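Local coordinates for protein nicastrin (Dictyostelium purpureum, PDB 4R12) that probably serves as an essential subunit of gamma-secretase, the complex that cleaves membrane proteins such as Notch receptors within the membrane, at residues W201-S205 with S206-K210; H506-L509 with Y510-Q514; K249-A252 with A253-R256; V242-L245 with S246-K249. All coordinates share one frame; numbering follows the deposited sequence.

Contact 1 (W201-S205 with S206-K210). With NAG (2-acetamido-2-deoxy-beta-D-glucopyranose), chain B.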
loop_
_atom_site.group_PDB
_atom_site.type_symbol
_atom_site.label_atom_id
_atom_site.label_comp_id
_atom_site.label_asym_id
_atom_site.label_seq_id
_atom_site.Cartn_x
_atom_site.Cartn_y
_atom_site.Cartn_z
ATOM N N TRP A 201 9.046 10.181 -6.450
ATOM C CA TRP A 201 8.964 10.415 -7.894
ATOM C C TRP A 201 10.351 10.500 -8.511
ATOM O O TRP A 201 11.358 10.715 -7.816
ATOM C CB TRP A 201 8.148 11.686 -8.216
ATOM C CG TRP A 201 8.728 12.975 -7.715
ATOM C CD1 TRP A 201 8.530 13.542 -6.488
ATOM C CD2 TRP A 201 9.573 13.878 -8.439
ATOM N NE1 TRP A 201 9.213 14.730 -6.396
ATOM C CE2 TRP A 201 9.866 14.956 -7.577
ATOM C CE3 TRP A 201 10.138 13.866 -9.721
ATOM C CZ2 TRP A 201 10.688 16.017 -7.961
ATOM C CZ3 TRP A 201 10.954 14.922 -10.096
ATOM C CH2 TRP A 201 11.211 15.985 -9.221
ATOM N N SER A 202 10.408 10.324 -9.825
ATOM C CA SER A 202 11.690 10.163 -10.489
ATOM C C SER A 202 11.597 10.501 -11.957
ATOM O O SER A 202 10.565 10.283 -12.588
ATOM C CB SER A 202 12.198 8.728 -10.331
ATOM O OG SER A 202 13.450 8.556 -10.979
ATOM N N SER A 203 12.708 11.009 -12.487
ATOM C CA SER A 203 12.884 11.229 -13.911
ATOM C C SER A 203 14.303 10.798 -14.299
ATOM O O SER A 203 15.223 10.945 -13.501
ATOM C CB SER A 203 12.647 12.699 -14.260
ATOM O OG SER A 203 13.095 12.979 -15.574
ATOM N N PHE A 204 14.470 10.243 -15.494
ATOM C CA PHE A 204 15.806 9.937 -16.012
ATOM C C PHE A 204 16.600 11.206 -16.336
ATOM O O PHE A 204 17.833 11.159 -16.380
ATOM C CB PHE A 204 15.727 9.062 -17.270
ATOM C CG PHE A 204 15.434 7.609 -16.996
ATOM C CD1 PHE A 204 16.408 6.773 -16.452
ATOM C CD2 PHE A 204 14.192 7.068 -17.311
ATOM C CE1 PHE A 204 16.144 5.429 -16.215
ATOM C CE2 PHE A 204 13.917 5.717 -17.075
ATOM C CZ PHE A 204 14.895 4.897 -16.534
ATOM N N SER A 205 15.915 12.325 -16.588
ATOM C CA SER A 205 16.619 13.581 -16.879
ATOM C C SER A 205 17.258 14.105 -15.606
ATOM O O SER A 205 16.627 14.092 -14.555
ATOM C CB SER A 205 15.674 14.645 -17.457
ATOM O OG SER A 205 14.996 14.168 -18.606
ATOM N N SER A 206 18.503 14.566 -15.698
ATOM C CA SER A 206 19.207 15.084 -14.527
ATOM C C SER A 206 18.517 16.360 -14.051
ATOM O O SER A 206 18.468 16.670 -12.861
ATOM C CB SER A 206 20.684 15.346 -14.851
ATOM O OG SER A 206 20.840 16.414 -15.768
ATOM N N LYS A 207 17.959 17.096 -15.000
ATOM C CA LYS A 207 17.088 18.202 -14.660
ATOM C C LYS A 207 15.985 18.268 -15.710
ATOM O O LYS A 207 16.247 18.165 -16.910
ATOM C CB LYS A 207 17.879 19.515 -14.574
ATOM C CG LYS A 207 17.038 20.746 -14.239
ATOM C CD LYS A 207 17.891 22.009 -14.275
ATOM C CE LYS A 207 17.047 23.275 -14.395
ATOM N NZ LYS A 207 16.305 23.577 -13.144
ATOM N N ILE A 208 14.748 18.386 -15.255
ATOM C CA ILE A 208 13.620 18.421 -16.175
ATOM C C ILE A 208 13.651 19.726 -16.972
ATOM O O ILE A 208 13.844 20.808 -16.411
ATOM C CB ILE A 208 12.278 18.258 -15.423
ATOM C CG1 ILE A 208 12.106 16.802 -14.962
ATOM C CG2 ILE A 208 11.101 18.666 -16.305
ATOM C CD1 ILE A 208 10.997 16.608 -13.941
ATOM N N ASP A 209 13.515 19.598 -18.291
ATOM C CA ASP A 209 13.452 20.741 -19.203
ATOM C C ASP A 209 12.107 21.435 -19.031
ATOM O O ASP A 209 11.072 20.873 -19.396
ATOM C CB ASP A 209 13.652 20.254 -20.647
ATOM C CG ASP A 209 13.679 21.386 -21.674
ATOM O OD1 ASP A 209 13.400 22.554 -21.331
ATOM O OD2 ASP A 209 13.967 21.084 -22.850
ATOM N N LYS A 210 12.090 22.649 -18.488
ATOM C CA LYS A 210 10.794 23.243 -18.165
ATOM C C LYS A 210 10.022 23.707 -19.405
ATOM O O LYS A 210 8.912 24.204 -19.290
ATOM C CB LYS A 210 10.940 24.398 -17.164
ATOM C CG LYS A 210 9.956 24.252 -15.979
ATOM C CD LYS A 210 10.135 25.291 -14.859
ATOM C CE LYS A 210 9.212 26.495 -15.055
ATOM N NZ LYS A 210 8.538 26.922 -13.793
HETATM C C1 NAG B . 3.875 26.446 -16.662
HETATM C C2 NAG B . 4.477 27.819 -16.780
HETATM C C3 NAG B . 3.693 28.740 -17.686
HETATM C C4 NAG B . 2.967 28.076 -18.828
HETATM C C5 NAG B . 2.569 26.642 -18.542
HETATM C C6 NAG B . 2.137 25.891 -19.767
HETATM C C7 NAG B . 5.589 29.030 -15.070
HETATM C C8 NAG B . 5.638 29.280 -13.606
HETATM N N2 NAG B . 4.501 28.448 -15.500
HETATM O O3 NAG B . 4.563 29.723 -18.222
HETATM O O4 NAG B . 1.785 28.831 -18.816
HETATM O O5 NAG B . 3.662 25.977 -17.965
HETATM O O6 NAG B . 3.191 25.862 -20.701
HETATM O O7 NAG B . 6.478 29.344 -15.798
#
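Ile208 folds back over the end of the strand it follows, and its CD1 reaches the indole of Trp201, 4.2 Å from CZ3, at a slant to the ring. This is the apolar pair of the local contact. The same side chain lays CG1 4.0 Å from Ser203 OG and also near Ser203 CB, so one isoleucine rests on two strand residues, Trp201 and Ser203, separated by Ser202. Ile208 can do this because CG1 stands beside its own backbone N (chi1 -73°), which turns CD1 back toward the strand. Ile314 touches both Trp201 and Ile208, and Val264 of the neighbouring strand 262-268 also meets the isoleucine.

The polar part is a turn. Ser203 OG accepts a hydrogen bond from the backbone N of Ser205 at 3.1 Å, with an N-H...O angle of 146°. A chi1 of 167° puts OG beside the carbonyl carbon, on the way to the N-H two residues on. Ser205 in turn packs its CB 3.6 Å from the carbonyl O of Lys207, while its OG is hydrogen-bonded to Glu262 OE1; the second carboxylate oxygen of Glu262 takes the N-H of Asp209, so Glu262 ties Ser205 to Asp209, four residues on.

Farther along, Lys210 approaches an N-acetylglucosamine of a glycan attached to the protein itself, NZ lying 3.7 Å from its methyl carbon C8. The bend at Ser203 to Ser205 is an ST turn, by which strand 192-203 passes into the loop leading to strand 214-220.

Contact 2 (H506-L509 with Y510-Q514)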
loop_
_atom_site.group_PDB
_atom_site.type_symbol
_atom_site.label_atom_id
_atom_site.label_comp_id
_atom_site.label_asym_id
_atom_site.label_seq_id
_atom_site.Cartn_x
_atom_site.Cartn_y
_atom_site.Cartn_z
ATOM N N HIS A 506 12.409 3.664 -2.532
ATOM C CA HIS A 506 13.175 4.892 -2.771
ATOM C C HIS A 506 14.616 4.602 -3.246
ATOM O O HIS A 506 15.057 5.112 -4.272
ATOM C CB HIS A 506 13.202 5.740 -1.493
ATOM C CG HIS A 506 14.053 6.968 -1.591
ATOM N ND1 HIS A 506 14.827 7.415 -0.544
ATOM C CD2 HIS A 506 14.229 7.859 -2.598
ATOM C CE1 HIS A 506 15.459 8.523 -0.906
ATOM N NE2 HIS A 506 15.113 8.810 -2.146
ATOM N N ARG A 507 15.342 3.794 -2.495
ATOM C CA ARG A 507 16.751 3.550 -2.824
ATOM C C ARG A 507 16.904 2.768 -4.133
ATOM O O ARG A 507 17.855 2.996 -4.899
ATOM C CB ARG A 507 17.442 2.812 -1.688
ATOM C CG ARG A 507 17.446 3.522 -0.334
ATOM C CD ARG A 507 18.662 4.400 -0.122
ATOM N NE ARG A 507 19.922 3.654 -0.175
ATOM C CZ ARG A 507 21.120 4.233 -0.160
ATOM N NH1 ARG A 507 21.203 5.556 -0.096
ATOM N NH2 ARG A 507 22.232 3.498 -0.213
ATOM N N LEU A 508 15.970 1.860 -4.402
ATOM C CA LEU A 508 16.004 1.096 -5.643
ATOM C C LEU A 508 15.682 1.984 -6.859
ATOM O O LEU A 508 16.402 1.961 -7.857
ATOM C CB LEU A 508 15.032 -0.091 -5.562
ATOM C CG LEU A 508 14.935 -0.973 -6.805
ATOM C CD1 LEU A 508 16.304 -1.636 -7.114
ATOM C CD2 LEU A 508 13.820 -2.026 -6.640
ATOM N N LEU A 509 14.619 2.781 -6.761
ATOM C CA LEU A 509 14.230 3.695 -7.843
ATOM C C LEU A 509 15.340 4.712 -8.113
ATOM O O LEU A 509 15.668 4.989 -9.263
ATOM C CB LEU A 509 12.926 4.433 -7.499
ATOM C CG LEU A 509 12.364 5.435 -8.521
ATOM C CD1 LEU A 509 12.135 4.755 -9.860
ATOM C CD2 LEU A 509 11.062 6.052 -8.031
ATOM N N TYR A 510 15.883 5.277 -7.038
ATOM C CA TYR A 510 16.993 6.224 -7.135
ATOM C C TYR A 510 18.155 5.595 -7.915
ATOM O O TYR A 510 18.706 6.202 -8.834
ATOM C CB TYR A 510 17.447 6.649 -5.731
ATOM C CG TYR A 510 18.441 7.797 -5.697
ATOM C CD1 TYR A 510 19.798 7.589 -5.968
ATOM C CD2 TYR A 510 18.025 9.094 -5.386
ATOM C CE1 TYR A 510 20.704 8.644 -5.940
ATOM C CE2 TYR A 510 18.926 10.155 -5.357
ATOM C CZ TYR A 510 20.263 9.923 -5.631
ATOM O OH TYR A 510 21.161 10.968 -5.603
ATOM N N SER A 511 18.508 4.364 -7.560
ATOM C CA SER A 511 19.624 3.682 -8.196
ATOM C C SER A 511 19.368 3.370 -9.676
ATOM O O SER A 511 20.242 3.592 -10.516
ATOM C CB SER A 511 19.945 2.386 -7.438
ATOM O OG SER A 511 20.983 1.686 -8.091
ATOM N N ILE A 512 18.175 2.865 -10.000
ATOM C CA ILE A 512 17.906 2.437 -11.374
ATOM C C ILE A 512 17.938 3.622 -12.335
ATOM O O ILE A 512 18.315 3.496 -13.500
ATOM C CB ILE A 512 16.537 1.750 -11.487
ATOM C CG1 ILE A 512 16.578 0.374 -10.840
ATOM C CG2 ILE A 512 16.123 1.588 -12.946
ATOM C CD1 ILE A 512 15.136 -0.170 -10.704
ATOM N N THR A 513 17.557 4.783 -11.830
ATOM C CA THR A 513 17.442 5.966 -12.669
ATOM C C THR A 513 18.667 6.884 -12.580
ATOM O O THR A 513 18.643 7.997 -13.090
ATOM C CB THR A 513 16.181 6.769 -12.291
ATOM O OG1 THR A 513 16.237 7.100 -10.903
ATOM C CG2 THR A 513 14.905 5.941 -12.546
ATOM N N GLN A 514 19.739 6.413 -11.947
ATOM C CA GLN A 514 20.931 7.246 -11.770
ATOM C C GLN A 514 21.510 7.726 -13.110
ATOM O O GLN A 514 21.409 7.027 -14.123
ATOM C CB GLN A 514 22.010 6.481 -10.989
ATOM C CG GLN A 514 22.644 5.340 -11.764
ATOM C CD GLN A 514 23.616 4.533 -10.920
ATOM O OE1 GLN A 514 24.828 4.752 -10.967
ATOM N NE2 GLN A 514 23.084 3.590 -10.149
#
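This is a contact within the last turns of helix 500-512, where residues 506-509 meet 510-514 at spacings of three and four along one helix. Backbone bonds from Tyr510 N to His506 O, Ser511 N to Arg507 O and Ile512 N to Leu508 O carry the helix to its end. Beside them, Ile512 reaches back so that its CD1 lies 4.0 Å from Leu508 CG, the two side chains crossing at a slant; Phe454 of helix 452-463 touches both.

At the last turn Leu509 O accepts twice: from Thr513 N at 3.2 Å and from Thr513 OG1 at 2.7 Å, the two donors arriving from opposite faces of the carbonyl plane. The hydroxyl gets there because OG1 sits between the backbone N and the carbonyl carbon (chi1 57°), which leaves CG2 to pack 4.0 Å from Leu509 CD1. Thr513 OG1 is also hydrogen-bonded to Ser202, Ser541 and Thr543. A valine in place of Thr513 would probably leave Leu509 O with the backbone N-H alone and deprive these three hydroxyls of a common partner.

Gln514 turns back to Ser511 O: its NE2 donates at 2.9 Å, the acceptor lying in the amide plane, while its backbone N reaches the same oxygen from the other face. Where helix 500-512 ends, a threonine hydroxyl thus doubles the backbone bond to the carbonyl four residues back, a side-chain-to-backbone bond familiar from helical threonines and serines.

Contact 3 (K249-A252 with A253-R256)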
loop_
_atom_site.group_PDB
_atom_site.type_symbol
_atom_site.label_atom_id
_atom_site.label_comp_id
_atom_site.label_asym_id
_atom_site.label_seq_id
_atom_site.Cartn_x
_atom_site.Cartn_y
_atom_site.Cartn_z
ATOM N N LYS A 249 13.394 -0.029 -15.017
ATOM C CA LYS A 249 14.662 -0.716 -15.227
ATOM C C LYS A 249 14.887 -1.038 -16.715
ATOM O O LYS A 249 16.008 -0.922 -17.231
ATOM C CB LYS A 249 14.726 -1.999 -14.397
ATOM C CG LYS A 249 16.051 -2.765 -14.551
ATOM C CD LYS A 249 17.199 -2.083 -13.779
ATOM C CE LYS A 249 18.494 -2.918 -13.869
ATOM N NZ LYS A 249 19.656 -2.190 -13.294
ATOM N N SER A 250 13.819 -1.430 -17.405
ATOM C CA SER A 250 13.937 -1.766 -18.820
ATOM C C SER A 250 14.214 -0.510 -19.649
ATOM O O SER A 250 15.022 -0.533 -20.575
ATOM C CB SER A 250 12.676 -2.476 -19.309
ATOM O OG SER A 250 12.445 -3.649 -18.540
ATOM N N LEU A 251 13.547 0.588 -19.309
ATOM C CA LEU A 251 13.761 1.849 -20.006
ATOM C C LEU A 251 15.130 2.445 -19.701
ATOM O O LEU A 251 15.637 3.239 -20.486
ATOM C CB LEU A 251 12.669 2.860 -19.648
ATOM C CG LEU A 251 11.299 2.553 -20.262
ATOM C CD1 LEU A 251 10.233 3.544 -19.775
ATOM C CD2 LEU A 251 11.394 2.558 -21.782
ATOM N N ALA A 252 15.727 2.068 -18.569
ATOM C CA ALA A 252 17.057 2.581 -18.227
ATOM C C ALA A 252 18.102 2.192 -19.265
ATOM O O ALA A 252 19.119 2.878 -19.417
ATOM C CB ALA A 252 17.490 2.095 -16.851
ATOM N N ALA A 253 17.862 1.086 -19.962
ATOM C CA ALA A 253 18.838 0.565 -20.908
ATOM C C ALA A 253 18.600 1.029 -22.345
ATOM O O ALA A 253 19.390 0.705 -23.220
ATOM C CB ALA A 253 18.862 -0.971 -20.855
ATOM N N VAL A 254 17.532 1.778 -22.613
ATOM C CA VAL A 254 17.322 2.228 -23.995
ATOM C C VAL A 254 17.901 3.615 -24.241
ATOM O O VAL A 254 18.147 4.369 -23.308
ATOM C CB VAL A 254 15.827 2.255 -24.397
ATOM C CG1 VAL A 254 15.173 0.921 -24.106
ATOM C CG2 VAL A 254 15.098 3.389 -23.708
ATOM N N ASP A 255 18.101 3.945 -25.514
ATOM C CA ASP A 255 18.561 5.271 -25.909
ATOM C C ASP A 255 17.379 6.237 -25.925
ATOM O O ASP A 255 16.572 6.240 -26.859
ATOM C CB ASP A 255 19.251 5.212 -27.286
ATOM C CG ASP A 255 19.734 6.573 -27.774
ATOM O OD1 ASP A 255 19.579 7.583 -27.055
ATOM O OD2 ASP A 255 20.284 6.627 -28.900
ATOM N N ARG A 256 17.302 7.076 -24.900
ATOM C CA ARG A 256 16.173 7.987 -24.741
ATOM C C ARG A 256 16.435 9.354 -25.376
ATOM O O ARG A 256 15.680 10.299 -25.144
ATOM C CB ARG A 256 15.843 8.154 -23.250
ATOM C CG ARG A 256 15.574 6.846 -22.517
ATOM C CD ARG A 256 15.290 7.074 -21.017
ATOM N NE ARG A 256 16.416 7.718 -20.343
ATOM C CZ ARG A 256 17.469 7.061 -19.868
ATOM N NH1 ARG A 256 17.531 5.745 -19.979
ATOM N NH2 ARG A 256 18.460 7.720 -19.284
HETATM O O HOH W 1 19.995 5.345 -18.047
HETATM O O HOH W 2 20.273 4.785 -21.650
#
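Arg256 turns back on the C-terminal end of helix 234-252 and binds two of its last carbonyls. NH1 donates to Leu251 O at 3.2 Å and, weakly, to Ala252 O at 3.3 Å, so one nitrogen spans two successive carbonyls, both lying at the guanidinium edge and near its plane. Leu251 O is shared: Val254 N donates to it at 3.2 Å with a fairly straight N-H...O angle of 162°, yet stands well above the carbonyl plane, on the face opposite the one used by NH1. This bond and the weak one from Ala253 N to Ser250 O step three residues back, in place of the four-residue spacing of the helix.

Val254 CG2 makes an apolar contact 4.3 Å from Leu251 CD2, and it also lies against Leu251 O. A bend at chi3 (-60°) turns the arginine chain so that the edge of the guanidinium at NH1 meets the two carbonyls. The positive group faces the negative end of the helix dipole, which probably strengthens these bonds.

Farther out, Phe204 makes a cation-pi contact with Arg256 and also touches Ala252. Ile438 of helix 427-441 packs on Leu251, and Ile448 on Val254. Two waters also bind Ala252 O directly: one donates to it and accepts from Arg256 NH2 at 3.1 Å, while the other bridges it to Val254 O, at 2.7 Å from the latter oxygen.

Contact 4 (V242-L245 with S246-K249)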
loop_
_atom_site.group_PDB
_atom_site.type_symbol
_atom_site.label_atom_id
_atom_site.label_comp_id
_atom_site.label_asym_id
_atom_site.label_seq_id
_atom_site.Cartn_x
_atom_site.Cartn_y
_atom_site.Cartn_z
ATOM N N VAL A 242 5.823 -3.668 -8.857
ATOM C CA VAL A 242 6.869 -4.458 -9.511
ATOM C C VAL A 242 6.943 -4.144 -11.000
ATOM O O VAL A 242 8.038 -3.991 -11.592
ATOM C CB VAL A 242 6.610 -5.969 -9.323
ATOM C CG1 VAL A 242 7.549 -6.796 -10.189
ATOM C CG2 VAL A 242 6.775 -6.349 -7.859
ATOM N N THR A 243 5.766 -4.066 -11.608
ATOM C CA THR A 243 5.647 -3.761 -13.030
ATOM C C THR A 243 6.328 -2.449 -13.371
ATOM O O THR A 243 7.204 -2.401 -14.244
ATOM C CB THR A 243 4.162 -3.679 -13.460
ATOM O OG1 THR A 243 3.528 -4.950 -13.263
ATOM C CG2 THR A 243 4.060 -3.287 -14.944
ATOM N N LEU A 244 5.939 -1.375 -12.684
ATOM C CA LEU A 244 6.476 -0.054 -13.030
ATOM C C LEU A 244 7.976 0.063 -12.739
ATOM O O LEU A 244 8.720 0.652 -13.533
ATOM C CB LEU A 244 5.715 1.046 -12.301
ATOM C CG LEU A 244 6.065 2.450 -12.802
ATOM C CD1 LEU A 244 5.889 2.526 -14.333
ATOM C CD2 LEU A 244 5.176 3.487 -12.106
ATOM N N LEU A 245 8.439 -0.503 -11.628
ATOM C CA LEU A 245 9.885 -0.532 -11.400
ATOM C C LEU A 245 10.601 -1.324 -12.501
ATOM O O LEU A 245 11.697 -0.939 -12.921
ATOM C CB LEU A 245 10.236 -1.112 -10.010
ATOM C CG LEU A 245 9.865 -0.192 -8.837
ATOM C CD1 LEU A 245 9.924 -0.961 -7.505
ATOM C CD2 LEU A 245 10.806 1.023 -8.780
ATOM N N SER A 246 9.986 -2.407 -12.973
ATOM C CA SER A 246 10.609 -3.238 -14.007
ATOM C C SER A 246 10.567 -2.535 -15.378
ATOM O O SER A 246 11.493 -2.666 -16.187
ATOM C CB SER A 246 9.935 -4.612 -14.078
ATOM O OG SER A 246 10.039 -5.274 -12.818
ATOM N N VAL A 247 9.505 -1.776 -15.617
ATOM C CA VAL A 247 9.422 -0.894 -16.775
ATOM C C VAL A 247 10.560 0.134 -16.753
ATOM O O VAL A 247 11.239 0.354 -17.750
ATOM C CB VAL A 247 8.053 -0.163 -16.818
ATOM C CG1 VAL A 247 8.111 1.064 -17.735
ATOM C CG2 VAL A 247 6.945 -1.122 -17.277
ATOM N N ILE A 248 10.754 0.765 -15.598
ATOM C CA ILE A 248 11.799 1.775 -15.411
ATOM C C ILE A 248 13.182 1.138 -15.609
ATOM O O ILE A 248 14.035 1.664 -16.340
ATOM C CB ILE A 248 11.672 2.432 -14.018
ATOM C CG1 ILE A 248 10.388 3.268 -13.969
ATOM C CG2 ILE A 248 12.867 3.322 -13.722
ATOM C CD1 ILE A 248 9.990 3.731 -12.604
ATOM N N LYS A 249 13.394 -0.029 -15.017
ATOM C CA LYS A 249 14.662 -0.716 -15.227
ATOM C C LYS A 249 14.887 -1.038 -16.715
ATOM O O LYS A 249 16.008 -0.922 -17.231
ATOM C CB LYS A 249 14.726 -1.999 -14.397
ATOM C CG LYS A 249 16.051 -2.765 -14.551
ATOM C CD LYS A 249 17.199 -2.083 -13.779
ATOM C CE LYS A 249 18.494 -2.918 -13.869
ATOM N NZ LYS A 249 19.656 -2.190 -13.294
#
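Ser246 binds back to the preceding turn of helix 234-252 through two donors that grip one oxygen. Its backbone N meets Val242 O at 2.9 Å and its OG meets the same atom at 2.7 Å, from opposite faces of the carbonyl plane, the hydroxyl well above it. With OG beside its own backbone N (chi1 -59°), the side chain is turned back along the helix toward that carbonyl, and Val242 CG1 lies 3.9 Å from OG.

The tightly packed part is the buried body of the helix. Ile248 CG1 presses to 3.1 Å from Leu244 O, while CD1 continues to 4.1 Å from Leu244 CG; Phe267 of strand 262-268 touches both residues. Val247 sets CG2 3.3 Å from Thr243 O on the flank facing helix 427-441, where Leu434 meets Thr243 and Ser435 meets Val247. Phe454 and Ile455 of helix 452-463 cover Ser246.

Lys249 marks the looser, partly exposed side. Its backbone N is bonded to Leu245 O and its CB lies 3.5 Å from that oxygen, but the rest of the chain leads away from the preceding turn, past Asp451.

Replacing Ser246 by an alanine would probably leave Val242 O with one donor fewer in an apolar setting. Because the hydroxyl proton goes to Val242 O in the same helix, the serine is probably accommodated among these aliphatic and aromatic neighbours.

Contact 1 comes first along the chain, followed by contact 4, contact 3 and finally contact 2; all lie on the same side of the chain's centre, with their own centres about 11 to 17 Å apart. Contacts 3 and 4 share Lys249 and helix 234-252 of the large lobe; contact 2 lies on helix 500-512 and contact 1 at the end of strand 192-203. Phe204 of contact 1 touches all three others, and Ile248 of contact 4 packs on Leu509, Ile512 and Thr513 of contact 2. Segments from three parts of the sequence are thereby joined in one packed region.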